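Local coordinates for shikimate 5-dehydrogenase (Mycobacterium fortuitum subsp. fortuitum DSM 46621, PDB 4XIJ), which probably catalyses the NADP-dependent interconversion of 3-dehydroshikimate and shikimate, the fourth of seven steps on the route to chorismate, at residues A141-A144 with L145-G149; V167-A170 with R171-G174. All coordinates share one frame; numbering follows the deposited sequence.

Interaction 1: residues A141-A144 with L145-G149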
# COMPACT_ATOMS: atom_id res chain seq x y z
N ALA A 141 4.92 -1.81 -4.31
CA ALA A 141 4.73 -3.19 -4.73
C ALA A 141 6.10 -3.89 -4.92
O ALA A 141 6.27 -5.03 -4.50
CB ALA A 141 3.91 -3.26 -6.02
N VAL A 142 7.07 -3.22 -5.54
CA VAL A 142 8.41 -3.80 -5.75
C VAL A 142 9.09 -4.12 -4.42
O VAL A 142 9.59 -5.23 -4.22
CB VAL A 142 9.29 -2.87 -6.58
CG1 VAL A 142 10.78 -3.36 -6.60
CG2 VAL A 142 8.74 -2.77 -8.04
N VAL A 143 9.07 -3.15 -3.48
CA VAL A 143 9.74 -3.36 -2.20
C VAL A 143 9.02 -4.50 -1.43
O VAL A 143 9.69 -5.35 -0.89
CB VAL A 143 9.77 -2.06 -1.39
CG1 VAL A 143 10.19 -2.28 0.07
CG2 VAL A 143 10.72 -1.01 -2.07
N ALA A 144 7.69 -4.53 -1.47
CA ALA A 144 6.96 -5.62 -0.84
C ALA A 144 7.32 -6.96 -1.43
O ALA A 144 7.49 -7.93 -0.68
CB ALA A 144 5.45 -5.38 -0.95
N LEU A 145 7.40 -7.05 -2.76
CA LEU A 145 7.74 -8.34 -3.35
C LEU A 145 9.14 -8.77 -2.92
O LEU A 145 9.37 -9.96 -2.61
CB LEU A 145 7.60 -8.28 -4.89
CG LEU A 145 6.14 -8.21 -5.35
CD1 LEU A 145 6.15 -7.87 -6.89
CD2 LEU A 145 5.39 -9.49 -5.09
N ALA A 146 10.09 -7.81 -2.86
CA ALA A 146 11.42 -8.17 -2.39
C ALA A 146 11.37 -8.65 -0.93
O ALA A 146 12.09 -9.58 -0.55
CB ALA A 146 12.38 -7.00 -2.50
N GLU A 147 10.52 -8.02 -0.13
CA GLU A 147 10.36 -8.42 1.28
C GLU A 147 9.67 -9.78 1.42
O GLU A 147 9.81 -10.46 2.44
CB GLU A 147 9.55 -7.37 2.06
CG GLU A 147 10.33 -6.09 2.29
CD GLU A 147 9.60 -5.19 3.21
OE1 GLU A 147 8.50 -5.57 3.66
OE2 GLU A 147 10.16 -4.14 3.56
N LEU A 148 8.91 -10.19 0.40
CA LEU A 148 8.34 -11.56 0.38
C LEU A 148 9.39 -12.60 -0.04
O LEU A 148 9.08 -13.79 -0.09
CB LEU A 148 7.13 -11.64 -0.54
CG LEU A 148 5.92 -10.82 -0.11
CD1 LEU A 148 4.78 -10.93 -1.16
CD2 LEU A 148 5.47 -11.37 1.25
N GLY A 149 10.61 -12.17 -0.35
CA GLY A 149 11.66 -13.12 -0.71
C GLY A 149 11.55 -13.65 -2.14
O GLY A 149 12.04 -14.73 -2.42

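Interaction 2: residues V167-A170 with R171-G174. With EDO (1,2-ethanediol), chain B; SO4 (sulfate ion), chain G.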
# COMPACT_ATOMS: atom_id res chain seq x y z
N VAL A 167 12.92 -1.46 -12.17
CA VAL A 167 13.89 -2.56 -12.26
C VAL A 167 15.10 -2.23 -11.39
O VAL A 167 15.58 -3.10 -10.66
CB VAL A 167 14.32 -2.79 -13.71
CG1 VAL A 167 15.51 -3.75 -13.76
CG2 VAL A 167 13.12 -3.31 -14.53
N ASP A 168 15.58 -0.98 -11.45
CA ASP A 168 16.70 -0.58 -10.61
C ASP A 168 16.36 -0.76 -9.14
O ASP A 168 17.18 -1.22 -8.35
CB ASP A 168 17.08 0.90 -10.84
CG ASP A 168 17.68 1.17 -12.23
OD1 ASP A 168 18.12 0.22 -12.88
OD2 ASP A 168 17.75 2.38 -12.64
N LEU A 169 15.17 -0.35 -8.75
CA LEU A 169 14.71 -0.52 -7.38
C LEU A 169 14.65 -1.99 -6.99
O LEU A 169 15.12 -2.35 -5.91
CB LEU A 169 13.35 0.16 -7.21
CG LEU A 169 12.68 -0.01 -5.84
CD1 LEU A 169 13.53 0.57 -4.71
CD2 LEU A 169 11.26 0.62 -5.84
N ALA A 170 14.11 -2.84 -7.87
CA ALA A 170 14.11 -4.27 -7.54
C ALA A 170 15.51 -4.78 -7.24
O ALA A 170 15.73 -5.55 -6.30
CB ALA A 170 13.47 -5.06 -8.68
N ARG A 171 16.47 -4.39 -8.06
CA ARG A 171 17.83 -4.82 -7.83
C ARG A 171 18.43 -4.24 -6.55
O ARG A 171 19.15 -4.95 -5.83
CB ARG A 171 18.68 -4.46 -9.04
CG ARG A 171 18.28 -5.27 -10.26
CD ARG A 171 18.95 -4.76 -11.53
NE ARG A 171 18.55 -5.54 -12.69
CZ ARG A 171 18.68 -5.13 -13.97
NH1 ARG A 171 19.18 -3.92 -14.26
NH2 ARG A 171 18.27 -5.91 -14.97
N ARG A 172 18.13 -2.97 -6.25
CA ARG A 172 18.62 -2.39 -5.00
C ARG A 172 18.03 -3.10 -3.78
O ARG A 172 18.67 -3.15 -2.72
CB ARG A 172 18.34 -0.88 -4.93
CG ARG A 172 19.09 -0.04 -5.98
CD ARG A 172 19.00 1.49 -5.71
NE ARG A 172 17.62 1.96 -5.50
CZ ARG A 172 16.84 2.46 -6.46
NH1 ARG A 172 17.28 2.58 -7.69
NH2 ARG A 172 15.63 2.87 -6.16
N CYS A 173 16.85 -3.70 -3.95
CA CYS A 173 16.23 -4.48 -2.88
C CYS A 173 16.80 -5.89 -2.76
O CYS A 173 16.41 -6.62 -1.85
CB CYS A 173 14.72 -4.63 -3.07
SG CYS A 173 13.79 -3.10 -2.93
N GLY A 174 17.68 -6.28 -3.68
CA GLY A 174 18.35 -7.58 -3.61
C GLY A 174 17.83 -8.63 -4.58
O GLY A 174 18.39 -9.72 -4.67
C1 EDO B . 21.68 -4.98 -4.05
O1 EDO B . 20.96 -5.02 -2.80
C2 EDO B . 21.80 -6.36 -4.69
O2 EDO B . 23.03 -7.07 -4.37
S SO4 G . 18.96 -4.18 -18.05
O1 SO4 G . 17.87 -5.12 -17.76
O2 SO4 G . 18.67 -3.49 -19.31
O3 SO4 G . 19.07 -3.19 -16.97
O4 SO4 G . 20.22 -4.89 -18.19
O HOH W 1 20.03 -1.58 -12.46

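Interaction 1: residues A141-A144 with L145-G149
Glu-147 reaches back over Val-143, one helical turn earlier. Its CB rests near two carbonyl oxygens, those of Ala-144 and Val-143. CG is anti to the carbonyl carbon (chi1 -71°), a torsion that turns it back over the preceding turn, 3.3 Å from Val-143 O, the same oxygen that accepts the hydrogen bond from Glu-147 N at 2.9 Å. Beyond CG the chain is extended, and the carboxylate ends with OE2 4.0 Å from Val-143 CG1, a loose van der Waals approach. A long acidic residue suits this exposed place: its CB and CG pack on the preceding turn, and the side chain also touches Val-115 and the basic Arg-90. Helix 138-147 belongs to the beta-alpha-beta unit formed with strands 128-132 and 152-157, within the parallel, Rossmann-type sheet, and here it ends. Leu-148 N still bonds to Ala-144 O at 2.9 Å, but less straight, with an N-H...O angle of 135°. Gly-149 then takes a positive phi of 78°, easily reached without a side chain, and its N returns to Ala-146 O at 3.0 Å; the turn is a Schellman motif. Leu-145 CG and Leu-148 CG, each beside its own backbone N, lie 3.3 Å from Ala-141 O and Ala-144 O respectively, four residues back; both side chains touch Ala-125, and Leu-148 also Thr-119, a largely apolar surrounding that suits leucine. Ala-144 is small enough for helix 114-122 to come close, its methyl touching Val-118 and Thr-119, whereas the methyls of the beta-branched Val-143 touch Leu-93 and Val-94 of helix 89-94.

Interaction 2: residues V167-A170 with R171-G174
Chi1 of -67° sets Arg-171 CG beside its backbone N, and the extended run from CG to NE carries the guanidinium back along Val-167. With Val-167 CG1 anti to its own N (chi1 170°), that methyl lies over the centre of one guanidinium face, 3.5 Å from Arg-171 CZ. The apolar contact leaves the N-H edge for polar partners: NH1 and NH2 grip a sulfate, probably from the crystallisation liquor, with NH1 2.8 Å from its O3. Water 1 accepts from NH1 and donates to Asp-168 OD1, linking charges too far apart for a salt bridge. Arg-172, less certainly placed, bends at chi3 in one of its two conformers, folding its guanidinium over the backbone of Leu-169. In the last turn of the helix Cys-173 N bonds to Leu-169 O at 2.9 Å. Gly-174 closes a Schellman motif; at its backbone angles (phi 104°) a CB would jam against the carbonyl O of Cys-173. The small Ala-170 and branched Val-167 face strand 152-157, on Ile-153 and Ile-155; Leu-169 and Cys-173 pack on helix 138-147, and Arg-171 NH2 also bonds to Gly-177 O of strand 176-181.

How the interactions relate
The two interactions lie in series along the chain, 141-149 before 167-174, with centres about 10 Å apart. Each is the C-terminal end of a helix, 138-147 and 160-172, in successive beta-alpha-beta units that share strand 152-157 of the parallel sheet. The helix ends touch directly: Ala-146 CB meets Cys-173 CB at 3.4 Å, and Val-142 CG1 packs on Ala-170 CA at 3.6 Å. Interaction 1 is the more buried, interaction 2 more exposed and further from the chain's centre. Both lie on neighbouring helices, whose C-terminal turns touch, in what is probably the NADP-binding half, consistent with the Gly-133, Gly-135 and Ala-138 pattern where helix 138-147 begins.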